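Long-range contact in designed protein 5L6HC3_1 (Synthetic construct, PDB 5IZS), which self-assembles as a computationally designed homotrimer of helical hairpins, with specificity intended to come from buried hydrogen-bond networks between its subunits: residues Ala26-Leu31 against Glu57-Ile62. Residues are numbered along the deposited sequence; the frame is centred on the assembly and turned at random.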
ATOM      1  N   ALA C  26       1.956  -3.985  -4.621  1.00 26.19           N
ATOM      2  CA  ALA C  26       2.409  -5.301  -5.060  1.00 27.13           C
ATOM      3  C   ALA C  26       3.854  -5.266  -5.555  1.00 28.16           C
ATOM      4  O   ALA C  26       4.651  -6.148  -5.230  1.00 29.54           O
ATOM      5  CB  ALA C  26       1.491  -5.838  -6.146  1.00 38.80           C
ATOM      6  N   ARG C  27       4.184  -4.239  -6.337  1.00 28.55           N
ATOM      7  CA  ARG C  27       5.535  -4.080  -6.878  1.00 30.60           C
ATOM      8  C   ARG C  27       6.552  -3.822  -5.773  1.00 25.25           C
ATOM      9  O   ARG C  27       7.647  -4.381  -5.786  1.00 19.97           O
ATOM     10  CB  ARG C  27       5.585  -2.940  -7.898  1.00 36.39           C
ATOM     11  CG  ARG C  27       5.262  -3.356  -9.328  1.00 41.53           C
ATOM     12  CD  ARG C  27       5.150  -2.139 -10.242  1.00 46.80           C
ATOM     13  NE  ARG C  27       6.420  -1.781 -10.871  1.00 51.10           N
ATOM     14  CZ  ARG C  27       6.701  -0.570 -11.342  1.00 54.88           C
ATOM     15  NH1 ARG C  27       5.807   0.407 -11.237  1.00 55.76           N
ATOM     16  NH2 ARG C  27       7.878  -0.329 -11.905  1.00 58.57           N
ATOM     17  N   LEU C  28       6.185  -2.972  -4.819  1.00 26.26           N
ATOM     18  CA  LEU C  28       7.055  -2.666  -3.690  1.00 22.73           C
ATOM     19  C   LEU C  28       7.294  -3.904  -2.827  1.00 27.98           C
ATOM     20  O   LEU C  28       8.412  -4.152  -2.374  1.00 26.79           O
ATOM     21  CB  LEU C  28       6.458  -1.537  -2.848  1.00 14.34           C
ATOM     22  CG  LEU C  28       6.371  -0.172  -3.538  1.00 21.33           C
ATOM     23  CD1 LEU C  28       5.506   0.784  -2.728  1.00 23.85           C
ATOM     24  CD2 LEU C  28       7.760   0.416  -3.768  1.00 17.65           C
ATOM     25  N   GLN C  29       6.240  -4.684  -2.613  1.00 28.86           N
ATOM     26  CA  GLN C  29       6.341  -5.903  -1.822  1.00 25.66           C
ATOM     27  C   GLN C  29       7.355  -6.871  -2.431  1.00 27.22           C
ATOM     28  O   GLN C  29       8.121  -7.514  -1.713  1.00 26.00           O
ATOM     29  CB  GLN C  29       4.970  -6.571  -1.699  1.00 22.05           C
ATOM     30  CG  GLN C  29       4.963  -7.831  -0.849  1.00 25.23           C
ATOM     31  CD  GLN C  29       5.247  -7.555   0.614  1.00 32.74           C
ATOM     32  OE1 GLN C  29       5.222  -6.408   1.062  1.00 37.81           O
ATOM     33  NE2 GLN C  29       5.519  -8.613   1.371  1.00 34.70           N
ATOM     34  N   GLU C  30       7.367  -6.957  -3.757  1.00 29.03           N
ATOM     35  CA  GLU C  30       8.303  -7.827  -4.459  1.00 32.32           C
ATOM     36  C   GLU C  30       9.721  -7.273  -4.431  1.00 29.08           C
ATOM     37  O   GLU C  30      10.687  -8.033  -4.446  1.00 28.94           O
ATOM     38  CB  GLU C  30       7.856  -8.049  -5.901  1.00 34.31           C
ATOM     39  CG  GLU C  30       6.828  -9.156  -6.036  1.00 43.90           C
ATOM     40  CD  GLU C  30       7.303 -10.457  -5.414  1.00 47.44           C
ATOM     41  OE1 GLU C  30       8.406 -10.923  -5.774  1.00 48.94           O
ATOM     42  OE2 GLU C  30       6.580 -11.005  -4.555  1.00 47.91           O
ATOM     43  N   LEU C  31       9.843  -5.948  -4.396  1.00 28.19           N
ATOM     44  CA  LEU C  31      11.143  -5.303  -4.248  1.00 26.61           C
ATOM     45  C   LEU C  31      11.737  -5.627  -2.882  1.00 24.41           C
ATOM     46  O   LEU C  31      12.930  -5.901  -2.760  1.00 20.09           O
ATOM     47  CB  LEU C  31      11.026  -3.787  -4.421  1.00 27.59           C
ATOM     48  CG  LEU C  31      10.774  -3.239  -5.825  1.00 29.15           C
ATOM     49  CD1 LEU C  31      10.756  -1.721  -5.783  1.00 20.84           C
ATOM     50  CD2 LEU C  31      11.840  -3.738  -6.785  1.00 28.45           C
ATOM     51  N   GLU C  57      15.842   3.618  -5.021  1.00 32.42           N
ATOM     52  CA  GLU C  57      15.560   4.413  -6.210  1.00 37.67           C
ATOM     53  C   GLU C  57      14.351   3.860  -6.960  1.00 34.29           C
ATOM     54  O   GLU C  57      13.512   4.618  -7.446  1.00 31.86           O
ATOM     55  CB  GLU C  57      16.788   4.451  -7.123  1.00 44.80           C
ATOM     56  CG  GLU C  57      16.515   4.894  -8.553  1.00 55.65           C
ATOM     57  CD  GLU C  57      16.179   6.369  -8.668  1.00 67.07           C
ATOM     58  OE1 GLU C  57      16.457   7.129  -7.718  1.00 69.93           O
ATOM     59  OE2 GLU C  57      15.638   6.767  -9.720  1.00 70.37           O
ATOM     60  N   GLU C  58      14.261   2.534  -7.034  1.00 33.20           N
ATOM     61  CA  GLU C  58      13.133   1.869  -7.681  1.00 30.30           C
ATOM     62  C   GLU C  58      11.834   2.104  -6.910  1.00 27.89           C
ATOM     63  O   GLU C  58      10.782   2.327  -7.508  1.00 22.83           O
ATOM     64  CB  GLU C  58      13.405   0.370  -7.820  1.00 25.77           C
ATOM     65  CG  GLU C  58      14.228   0.006  -9.050  1.00 30.78           C
ATOM     66  CD  GLU C  58      14.940  -1.332  -8.918  1.00 38.99           C
ATOM     67  OE1 GLU C  58      14.678  -2.058  -7.937  1.00 38.77           O
ATOM     68  OE2 GLU C  58      15.774  -1.651  -9.794  1.00 41.89           O
ATOM     69  N   SER C  59      11.917   2.065  -5.584  1.00 28.84           N
ATOM     70  CA  SER C  59      10.746   2.304  -4.743  1.00 26.44           C
ATOM     71  C   SER C  59      10.237   3.740  -4.873  1.00 26.79           C
ATOM     72  O   SER C  59       9.027   3.975  -4.885  1.00 25.49           O
ATOM     73  CB  SER C  59      11.061   1.990  -3.278  1.00 23.01           C
ATOM     74  OG  SER C  59      11.260   0.599  -3.085  1.00 20.76           O
ATOM     75  N   LYS C  60      11.160   4.694  -4.969  1.00 22.79           N
ATOM     76  CA  LYS C  60      10.796   6.103  -5.104  1.00 30.89           C
ATOM     77  C   LYS C  60      10.060   6.362  -6.415  1.00 28.85           C
ATOM     78  O   LYS C  60       9.081   7.106  -6.444  1.00 24.01           O
ATOM     79  CB  LYS C  60      12.034   6.999  -5.019  1.00 41.61           C
ATOM     80  CG  LYS C  60      11.722   8.497  -5.049  1.00 52.72           C
ATOM     81  CD  LYS C  60      12.984   9.342  -4.922  1.00 59.25           C
ATOM     82  CE  LYS C  60      13.801   9.328  -6.205  1.00 63.98           C
ATOM     83  NZ  LYS C  60      15.258   9.485  -5.929  1.00 68.24           N
ATOM     84  N   ARG C  61      10.531   5.744  -7.497  1.00 27.67           N
ATOM     85  CA  ARG C  61       9.902   5.907  -8.805  1.00 31.01           C
ATOM     86  C   ARG C  61       8.472   5.381  -8.800  1.00 26.60           C
ATOM     87  O   ARG C  61       7.569   6.018  -9.336  1.00 23.69           O
ATOM     88  CB  ARG C  61      10.712   5.200  -9.894  1.00 36.57           C
ATOM     89  CG  ARG C  61      11.429   6.153 -10.834  1.00 48.19           C
ATOM     90  CD  ARG C  61      11.976   5.422 -12.047  1.00 66.21           C
ATOM     91  NE  ARG C  61      12.824   4.299 -11.664  1.00 65.50           N
ATOM     92  CZ  ARG C  61      14.012   4.429 -11.085  1.00 68.05           C
ATOM     93  NH1 ARG C  61      14.486   5.637 -10.813  1.00 69.57           N
ATOM     94  NH2 ARG C  61      14.719   3.352 -10.772  1.00 67.22           N
ATOM     95  N   ILE C  62       8.275   4.221  -8.182  1.00 26.94           N
ATOM     96  CA  ILE C  62       6.955   3.609  -8.082  1.00 22.00           C
ATOM     97  C   ILE C  62       5.977   4.495  -7.313  1.00 22.26           C
ATOM     98  O   ILE C  62       4.836   4.685  -7.735  1.00 26.30           O
ATOM     99  CB  ILE C  62       7.051   2.226  -7.416  1.00 23.04           C
ATOM    100  CG1 ILE C  62       7.572   1.207  -8.428  1.00 24.01           C
ATOM    101  CG2 ILE C  62       5.701   1.781  -6.880  1.00 16.88           C
ATOM    102  CD1 ILE C  62       8.360   0.087  -7.807  1.00 20.95           C
TER
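Ile-62 turns CG1 anti to its own carbonyl carbon (chi1 -78°) and CG2 anti to its backbone N, an arrangement that sends its two branches to different residues of the facing helix: CG1 and CD1 reach Arg-27 and Leu-31, and CG2 lies beside Leu-28. The contact joins the two antiparallel helices of a hairpin, 6-41 and 45-82, whose local axes lie 10.2 Å apart at 174°, within a trimeric helical bundle. Leu-31 and Ile-62 meet tip to tip, CD1 to CD1 at 3.6 Å. Leu-28 runs past Ile-62 in the opposite direction, its CG 3.9 Å from Ile-62 CG2, a fit suited to branched aliphatic side chains. Arg-27 bends at chi3 (91°) and sets one guanidinium face over Ile-62 CG1, which lies off-centre, 3.4 Å from Arg-27 NH1. NH1 also forms a salt bridge with Glu-65; a long side chain with a flat end can lie on an aliphatic neighbour and still keep its charge paired at the exposed surface. An alanine in place of Ile-62 would probably open a gap in front of Leu-28 and Leu-31 and take away the aliphatic surface beneath the guanidinium. Ser-59 is small enough to sit where the CA atoms of the two segments come nearest, 6.3 Å between Ser-59 CA and Leu-28 CA. Its OG touches Leu-28 CD2 and Leu-31 CD1, both at 3.6 Å, and is hydrogen-bonded to Val-55 O and to Gln-29 NE2 of a neighbouring subunit, consistent with a designed network. Glu-58, partly exposed, crosses Leu-31 at an angle: its aliphatic CB packs on Leu-31 CD1, and its carboxylate OE1 lies 3.5 Å from Leu-31 CD2.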